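Local coordinates for ferric vibriobactin ABC transporter, periplasmic ferric vibriobactin-binding protein (Vibrio cholerae, PDB 3R5T) that binds ferric vibriobactin in the periplasm and probably delivers it to an ABC transporter for import of the iron-siderophore complex, at residues V168-P173 with E220-L225; A187-S192 with F273-I278. All blocks are in the same frame, centred on the assembly; numbering follows the deposited sequence.

Contact 1: residues V168-P173 with E220-L225; sequences VSYHGP and EHLTQL. With VBN ((4S,5R)-N-{3-[(2,3-dihydroxybenzoyl)amino]propyl}-2-(2,3-dihydroxyphenyl)-N-[3-({[(4S,5R)-2-(2,3-dihydroxyphenyl)-5-met hyl-4,5-dihydro-1,3-oxazol-4-yl]carbonyl}amino)propyl]-5-methyl-4,5-dihydro-1,3-oxazole-4-carboxamide), chain B.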
loop_
_atom_site.group_PDB
_atom_site.type_symbol
_atom_site.label_atom_id
_atom_site.label_comp_id
_atom_site.label_asym_id
_atom_site.label_seq_id
_atom_site.Cartn_x
_atom_site.Cartn_y
_atom_site.Cartn_z
ATOM N N VAL A 168 4.819 7.077 10.492
ATOM C CA VAL A 168 3.911 8.192 10.683
ATOM C C VAL A 168 3.537 8.841 9.356
ATOM O O VAL A 168 4.379 9.011 8.479
ATOM C CB VAL A 168 4.580 9.271 11.572
ATOM C CG1 VAL A 168 3.712 10.527 11.683
ATOM C CG2 VAL A 168 4.917 8.714 12.955
ATOM N N SER A 169 2.266 9.212 9.231
ATOM C CA SER A 169 1.798 10.124 8.186
ATOM C C SER A 169 1.617 11.492 8.830
ATOM O O SER A 169 0.710 11.704 9.626
ATOM C CB SER A 169 0.487 9.624 7.590
ATOM O OG SER A 169 0.055 10.488 6.544
ATOM N N TYR A 170 2.508 12.414 8.490
ATOM C CA TYR A 170 2.597 13.704 9.179
ATOM C C TYR A 170 2.007 14.849 8.390
ATOM O O TYR A 170 2.308 15.017 7.206
ATOM C CB TYR A 170 4.063 14.000 9.484
ATOM C CG TYR A 170 4.336 15.314 10.178
ATOM C CD1 TYR A 170 4.013 15.503 11.521
ATOM C CD2 TYR A 170 4.983 16.355 9.512
ATOM C CE1 TYR A 170 4.304 16.698 12.173
ATOM C CE2 TYR A 170 5.275 17.562 10.161
ATOM C CZ TYR A 170 4.921 17.732 11.478
ATOM O OH TYR A 170 5.218 18.927 12.116
ATOM N N HIS A 171 1.175 15.633 9.062
ATOM C CA HIS A 171 0.575 16.822 8.459
ATOM C C HIS A 171 0.695 18.063 9.322
ATOM O O HIS A 171 0.120 19.083 8.989
ATOM C CB HIS A 171 -0.886 16.579 8.106
ATOM C CG HIS A 171 -1.073 15.488 7.107
ATOM N ND1 HIS A 171 -0.761 15.641 5.774
ATOM C CD2 HIS A 171 -1.497 14.213 7.253
ATOM C CE1 HIS A 171 -0.996 14.506 5.138
ATOM N NE2 HIS A 171 -1.443 13.625 6.013
ATOM N N GLY A 172 1.420 17.971 10.430
ATOM C CA GLY A 172 1.708 19.128 11.258
ATOM C C GLY A 172 0.674 19.447 12.318
ATOM O O GLY A 172 -0.306 18.727 12.479
ATOM N N PRO A 173 0.884 20.557 13.039
ATOM C CA PRO A 173 0.004 20.964 14.141
ATOM C C PRO A 173 -1.427 21.257 13.693
ATOM O O PRO A 173 -1.654 21.655 12.549
ATOM C CB PRO A 173 0.620 22.282 14.644
ATOM C CG PRO A 173 1.858 22.517 13.873
ATOM C CD PRO A 173 2.003 21.492 12.804
ATOM N N GLU A 220 -1.603 16.172 19.020
ATOM C CA GLU A 220 -0.920 16.105 20.318
ATOM C C GLU A 220 -0.415 14.707 20.666
ATOM O O GLU A 220 0.584 14.558 21.375
ATOM C CB GLU A 220 -1.819 16.605 21.462
ATOM C CG GLU A 220 -2.034 18.101 21.480
ATOM C CD GLU A 220 -2.797 18.576 20.270
ATOM O OE1 GLU A 220 -3.722 17.847 19.840
ATOM O OE2 GLU A 220 -2.467 19.670 19.754
ATOM N N HIS A 221 -1.110 13.673 20.204
ATOM C CA HIS A 221 -0.685 12.308 20.522
ATOM C C HIS A 221 0.682 11.945 19.941
ATOM O O HIS A 221 1.328 11.008 20.429
ATOM C CB HIS A 221 -1.729 11.273 20.088
ATOM C CG HIS A 221 -2.988 11.295 20.903
ATOM N ND1 HIS A 221 -3.012 11.022 22.254
ATOM C CD2 HIS A 221 -4.272 11.537 20.546
ATOM C CE1 HIS A 221 -4.255 11.106 22.697
ATOM N NE2 HIS A 221 -5.039 11.418 21.680
ATOM N N LEU A 222 1.103 12.639 18.885
ATOM C CA LEU A 222 2.438 12.410 18.330
ATOM C C LEU A 222 3.524 12.572 19.381
ATOM O O LEU A 222 4.549 11.879 19.336
ATOM C CB LEU A 222 2.727 13.354 17.155
ATOM C CG LEU A 222 1.994 13.119 15.828
ATOM C CD1 LEU A 222 2.394 14.206 14.851
ATOM C CD2 LEU A 222 2.293 11.726 15.253
ATOM N N THR A 223 3.305 13.466 20.342
ATOM C CA THR A 223 4.300 13.679 21.393
ATOM C C THR A 223 4.471 12.466 22.296
ATOM O O THR A 223 5.443 12.390 23.030
ATOM C CB THR A 223 3.963 14.876 22.302
ATOM O OG1 THR A 223 2.777 14.592 23.055
ATOM C CG2 THR A 223 3.782 16.156 21.488
ATOM N N GLN A 224 3.524 11.527 22.234
ATOM C CA GLN A 224 3.532 10.365 23.124
ATOM C C GLN A 224 4.201 9.141 22.514
ATOM O O GLN A 224 4.338 8.114 23.186
ATOM C CB GLN A 224 2.104 10.035 23.562
ATOM C CG GLN A 224 1.446 11.188 24.323
ATOM C CD GLN A 224 -0.017 10.928 24.659
ATOM O OE1 GLN A 224 -0.860 10.835 23.777
ATOM N NE2 GLN A 224 -0.321 10.832 25.952
ATOM N N LEU A 225 4.640 9.251 21.262
ATOM C CA LEU A 225 5.313 8.124 20.608
ATOM C C LEU A 225 6.650 7.816 21.290
ATOM O O LEU A 225 7.410 8.720 21.638
ATOM C CB LEU A 225 5.494 8.404 19.111
ATOM C CG LEU A 225 4.188 8.479 18.325
ATOM C CD1 LEU A 225 4.423 9.044 16.924
ATOM C CD2 LEU A 225 3.549 7.108 18.247
HETATM C C VBN B . -6.846 12.038 3.087
HETATM N N VBN B . -7.807 9.905 2.112
HETATM O O VBN B . -7.214 11.777 4.184
HETATM C CA VBN B . -7.349 11.263 1.876
HETATM C CB VBN B . -8.615 11.899 1.187
HETATM C CAB VBN B . -1.214 10.577 -3.264
HETATM O OAC VBN B . -2.554 11.020 6.417
HETATM O OAD VBN B . -4.926 12.779 -1.728
HETATM O OAF VBN B . -5.217 6.735 3.135
HETATM O OAG VBN B . -9.559 5.579 4.488
HETATM O OAH VBN B . -7.248 6.881 0.876
HETATM O OAI VBN B . -5.219 9.349 3.632
HETATM O OAJ VBN B . -8.073 7.625 3.485
HETATM O OAK VBN B . -5.511 8.941 0.540
HETATM C CAL VBN B . -2.580 6.881 5.784
HETATM C CAM VBN B . -12.172 7.893 3.183
HETATM C CAN VBN B . -6.197 6.388 -2.655
HETATM C CAO VBN B . -3.474 6.336 4.801
HETATM C CAP VBN B . -11.571 6.751 3.785
HETATM C CAQ VBN B . -6.848 6.142 -1.401
HETATM C CAR VBN B . -2.575 8.296 6.065
HETATM C CAS VBN B . -11.383 8.946 2.700
HETATM C CAT VBN B . -5.348 7.512 -2.821
HETATM C CAU VBN B . -4.562 13.892 4.793
HETATM C CAV VBN B . -4.556 14.683 1.392
HETATM C CAW VBN B . -4.676 12.776 5.845
HETATM C CAX VBN B . -3.941 14.872 -0.014
HETATM C CAY VBN B . -5.821 14.149 3.963
HETATM C CAZ VBN B . -5.648 13.603 1.479
HETATM N NBB VBN B . -4.560 11.403 5.361
HETATM N NBC VBN B . -3.198 13.681 -0.422
HETATM N NBD VBN B . -3.668 10.210 -0.816
HETATM O OBF VBN B . -3.591 9.742 -3.111
HETATM C CBG VBN B . -3.429 10.593 5.749
HETATM C CBH VBN B . -3.821 12.668 -1.279
HETATM C CBJ VBN B . -9.197 10.046 2.461
HETATM C CBK VBN B . -4.358 7.208 4.102
HETATM C CBL VBN B . -10.172 6.673 3.906
HETATM C CBM VBN B . -6.625 7.029 -0.352
HETATM C CBN VBN B . -4.362 8.547 4.369
HETATM C CBO VBN B . -9.432 7.683 3.442
HETATM C CBP VBN B . -5.805 8.113 -0.518
HETATM C CBQ VBN B . -3.427 9.111 5.392
HETATM C CBR VBN B . -10.053 8.850 2.796
HETATM C CBS VBN B . -5.123 8.351 -1.794
HETATM C CBU VBN B . -2.660 10.894 -2.925
HETATM C CBW VBN B . -4.331 9.619 -1.936
HETATM C CBX VBN B . -3.026 11.378 -1.435
HETATM N NBY VBN B . -6.052 13.235 2.840
HETATM O OG1 VBN B . -9.759 11.159 1.800
HETATM C CG2 VBN B . -8.600 12.084 -0.322
#
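Leu222 reaches from the loop 220-225 to the end of strand 165-169 and splits its two methyls between two partners. Its CD2 lies 4.0 Å from CG1 of Val168, while CD1 meets the rim of the Tyr170 ring, near the ring plane, at 3.9 Å from CD1 of the tyrosine. Val168 spreads its own branches in the same way: chi1 of 174° sets CG1 anti to the backbone N, where it meets Leu222, and CG2 beside that N, where it meets Leu225 CD1 at 4.0 Å. The packing between the segments is thus wholly apolar and made by methyl groups and one ring edge. The tyrosine hydroxyl is bonded instead to Asp246, and Gly172 N lies over the centre of one face of the ring.

Polar bonds tie up the loop internally. Glu220 O accepts both Thr223 N and Thr223 OG1, and His221 ND1 gives a fairly straight bond, close to its ring plane, to Gln224 OE1 at 2.6 Å.

A separate pair of hydrogen bonds serves the ligand. Carbonyl oxygen OAC of vibriobactin takes one from Ser169 OG at 2.7 Å and a second, somewhat bent (148° at the hydrogen), from His171 NE2 at 2.9 Å. Val168 points toward the loop and Ser169 away from it, to the siderophore: the usual two-sidedness of an extended β-strand, here at the end of a sheet strand that borders the ligand pocket.

Contact 2: residues A187-S192 with F273-I278; sequences AQLLQS and FSAREI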
loop_
_atom_site.group_PDB
_atom_site.type_symbol
_atom_site.label_atom_id
_atom_site.label_comp_id
_atom_site.label_asym_id
_atom_site.label_seq_id
_atom_site.Cartn_x
_atom_site.Cartn_y
_atom_site.Cartn_z
ATOM N N ALA A 187 3.678 -1.503 8.094
ATOM C CA ALA A 187 4.280 -2.108 9.278
ATOM C C ALA A 187 4.830 -3.490 8.954
ATOM O O ALA A 187 5.953 -3.808 9.332
ATOM C CB ALA A 187 3.262 -2.212 10.391
ATOM N N GLN A 188 4.055 -4.285 8.216
ATOM C CA GLN A 188 4.471 -5.666 7.957
ATOM C C GLN A 188 5.687 -5.716 7.030
ATOM O O GLN A 188 6.560 -6.565 7.196
ATOM C CB GLN A 188 3.296 -6.499 7.433
ATOM C CG GLN A 188 2.135 -6.574 8.448
ATOM C CD GLN A 188 1.146 -7.699 8.175
ATOM O OE1 GLN A 188 1.485 -8.880 8.312
ATOM N NE2 GLN A 188 -0.098 -7.338 7.810
ATOM N N LEU A 189 5.763 -4.789 6.079
ATOM C CA LEU A 189 6.940 -4.702 5.221
ATOM C C LEU A 189 8.198 -4.440 6.048
ATOM O O LEU A 189 9.214 -5.137 5.915
ATOM C CB LEU A 189 6.763 -3.607 4.163
ATOM C CG LEU A 189 8.011 -3.330 3.310
ATOM C CD1 LEU A 189 8.381 -4.503 2.419
ATOM C CD2 LEU A 189 7.791 -2.118 2.448
ATOM N N LEU A 190 8.139 -3.457 6.934
ATOM C CA LEU A 190 9.314 -3.169 7.754
ATOM C C LEU A 190 9.662 -4.317 8.709
ATOM O O LEU A 190 10.840 -4.635 8.908
ATOM C CB LEU A 190 9.146 -1.840 8.504
ATOM C CG LEU A 190 9.778 -0.615 7.826
ATOM C CD1 LEU A 190 9.498 -0.533 6.339
ATOM C CD2 LEU A 190 9.380 0.671 8.536
ATOM N N GLN A 191 8.638 -4.926 9.302
ATOM C CA GLN A 191 8.835 -6.078 10.180
ATOM C C GLN A 191 9.614 -7.178 9.465
ATOM O O GLN A 191 10.450 -7.863 10.077
ATOM C CB GLN A 191 7.490 -6.653 10.624
ATOM C CG GLN A 191 6.660 -5.785 11.543
ATOM C CD GLN A 191 5.240 -6.312 11.675
ATOM O OE1 GLN A 191 5.014 -7.528 11.648
ATOM N NE2 GLN A 191 4.274 -5.402 11.803
ATOM N N SER A 192 9.318 -7.361 8.173
ATOM C CA SER A 192 9.921 -8.452 7.398
ATOM C C SER A 192 11.428 -8.324 7.216
ATOM O O SER A 192 12.103 -9.329 6.978
ATOM C CB SER A 192 9.233 -8.635 6.041
ATOM O OG SER A 192 9.611 -7.631 5.119
ATOM N N PHE A 273 6.270 -2.528 -6.148
ATOM C CA PHE A 273 7.163 -1.513 -6.670
ATOM C C PHE A 273 7.602 -0.521 -5.612
ATOM O O PHE A 273 8.802 -0.236 -5.484
ATOM C CB PHE A 273 6.508 -0.863 -7.888
ATOM C CG PHE A 273 6.017 -1.886 -8.868
ATOM C CD1 PHE A 273 4.679 -2.234 -8.931
ATOM C CD2 PHE A 273 6.925 -2.571 -9.657
ATOM C CE1 PHE A 273 4.253 -3.219 -9.822
ATOM C CE2 PHE A 273 6.503 -3.550 -10.541
ATOM C CZ PHE A 273 5.169 -3.873 -10.622
ATOM N N SER A 274 6.670 -0.006 -4.822
ATOM C CA SER A 274 7.092 0.901 -3.757
ATOM C C SER A 274 7.826 0.150 -2.646
ATOM O O SER A 274 8.716 0.719 -2.013
ATOM C CB SER A 274 5.925 1.704 -3.179
ATOM O OG SER A 274 4.860 0.871 -2.768
ATOM N N ALA A 275 7.463 -1.112 -2.428
ATOM C CA ALA A 275 8.148 -1.935 -1.429
ATOM C C ALA A 275 9.623 -2.090 -1.796
ATOM O O ALA A 275 10.505 -1.965 -0.939
ATOM C CB ALA A 275 7.472 -3.318 -1.295
ATOM N N ARG A 276 9.897 -2.350 -3.071
ATOM C CA ARG A 276 11.287 -2.414 -3.521
ATOM C C ARG A 276 12.021 -1.101 -3.257
ATOM O O ARG A 276 13.162 -1.106 -2.788
ATOM C CB ARG A 276 11.357 -2.730 -5.008
ATOM C CG ARG A 276 11.174 -4.188 -5.344
ATOM C CD ARG A 276 11.151 -4.382 -6.848
ATOM N NE ARG A 276 11.001 -5.795 -7.168
ATOM C CZ ARG A 276 10.537 -6.260 -8.322
ATOM N NH1 ARG A 276 10.170 -5.423 -9.286
ATOM N NH2 ARG A 276 10.439 -7.569 -8.512
ATOM N N GLU A 277 11.388 0.020 -3.577
ATOM C CA GLU A 277 12.033 1.307 -3.368
ATOM C C GLU A 277 12.355 1.489 -1.883
ATOM O O GLU A 277 13.446 1.930 -1.523
ATOM C CB GLU A 277 11.141 2.458 -3.854
ATOM C CG GLU A 277 10.937 2.498 -5.362
ATOM C CD GLU A 277 10.268 3.787 -5.831
ATOM O OE1 GLU A 277 10.502 4.849 -5.213
ATOM O OE2 GLU A 277 9.534 3.739 -6.834
ATOM N N ILE A 278 11.388 1.178 -1.029
ATOM C CA ILE A 278 11.558 1.303 0.418
ATOM C C ILE A 278 12.693 0.432 0.963
ATOM O O ILE A 278 13.533 0.908 1.724
ATOM C CB ILE A 278 10.250 0.997 1.164
ATOM C CG1 ILE A 278 9.193 2.035 0.800
ATOM C CG2 ILE A 278 10.481 0.956 2.667
ATOM C CD1 ILE A 278 7.746 1.673 1.179
#
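Ala275 receives the fork of Leu189 on its methyl: CD2 and CD1 of the leucine come to 3.9 Å and 4.0 Å from Ala275 CB, and CD2 also approaches the alanine CA. This is the tight part of the contact, where the small residue brings the backbones nearest, with the CA atoms of Leu189 and Ala275 7.3 Å apart. Setting CG anti to the backbone N (chi1 173°) extends Leu189 across the interface, and CD2 continues to Ile278, 4.0 Å from its CD1. The axes of segments 187-192 and 273-278, in helices 185-192 and 272-286, pass 11.2 Å apart at a crossing angle of -44°, within the α/β architecture of periplasmic binding proteins of this family. Phe147 of helix 137-155 packs on both Leu189 and Ala275, and Leu263 of strand 260-264 on Leu190 and Ile278, so neighbouring helix and strand side chains complete the packing around the four buried residues.

Toward Leu190 the fit is slacker. Its CD1 meets Ile278 CG2 at 4.1 Å, the two side chains running roughly at right angles, and little of Leu190 is used. The partly exposed flanks turn to other partners: Glu277 binds Asn266 ND2, Gln188 binds Gln183 O, and Ser192 OG bends back to Leu189 O at 2.6 Å within its own helix.

The two contacts are both buried and both apolar, yet they hold different elements and stand about 22 Å apart between centres. Contact 1 lies far out in the chain, its centre about 21 Å from that of the chain, and pins a loop to a strand end; contact 2, its centre at about 9 Å, joins two helices. An aromatic edge takes part in the first, whereas the second uses aliphatic groups alone. Their relation to the ligand also differs: 168-173 itself supplies two donors to vibriobactin, while the helix pair stays back, with the Ile278 side chain about 12 Å from it. The sheet containing strands 165-169 and 260-264 relates them, one contact including a strand end and the other packing against Leu263.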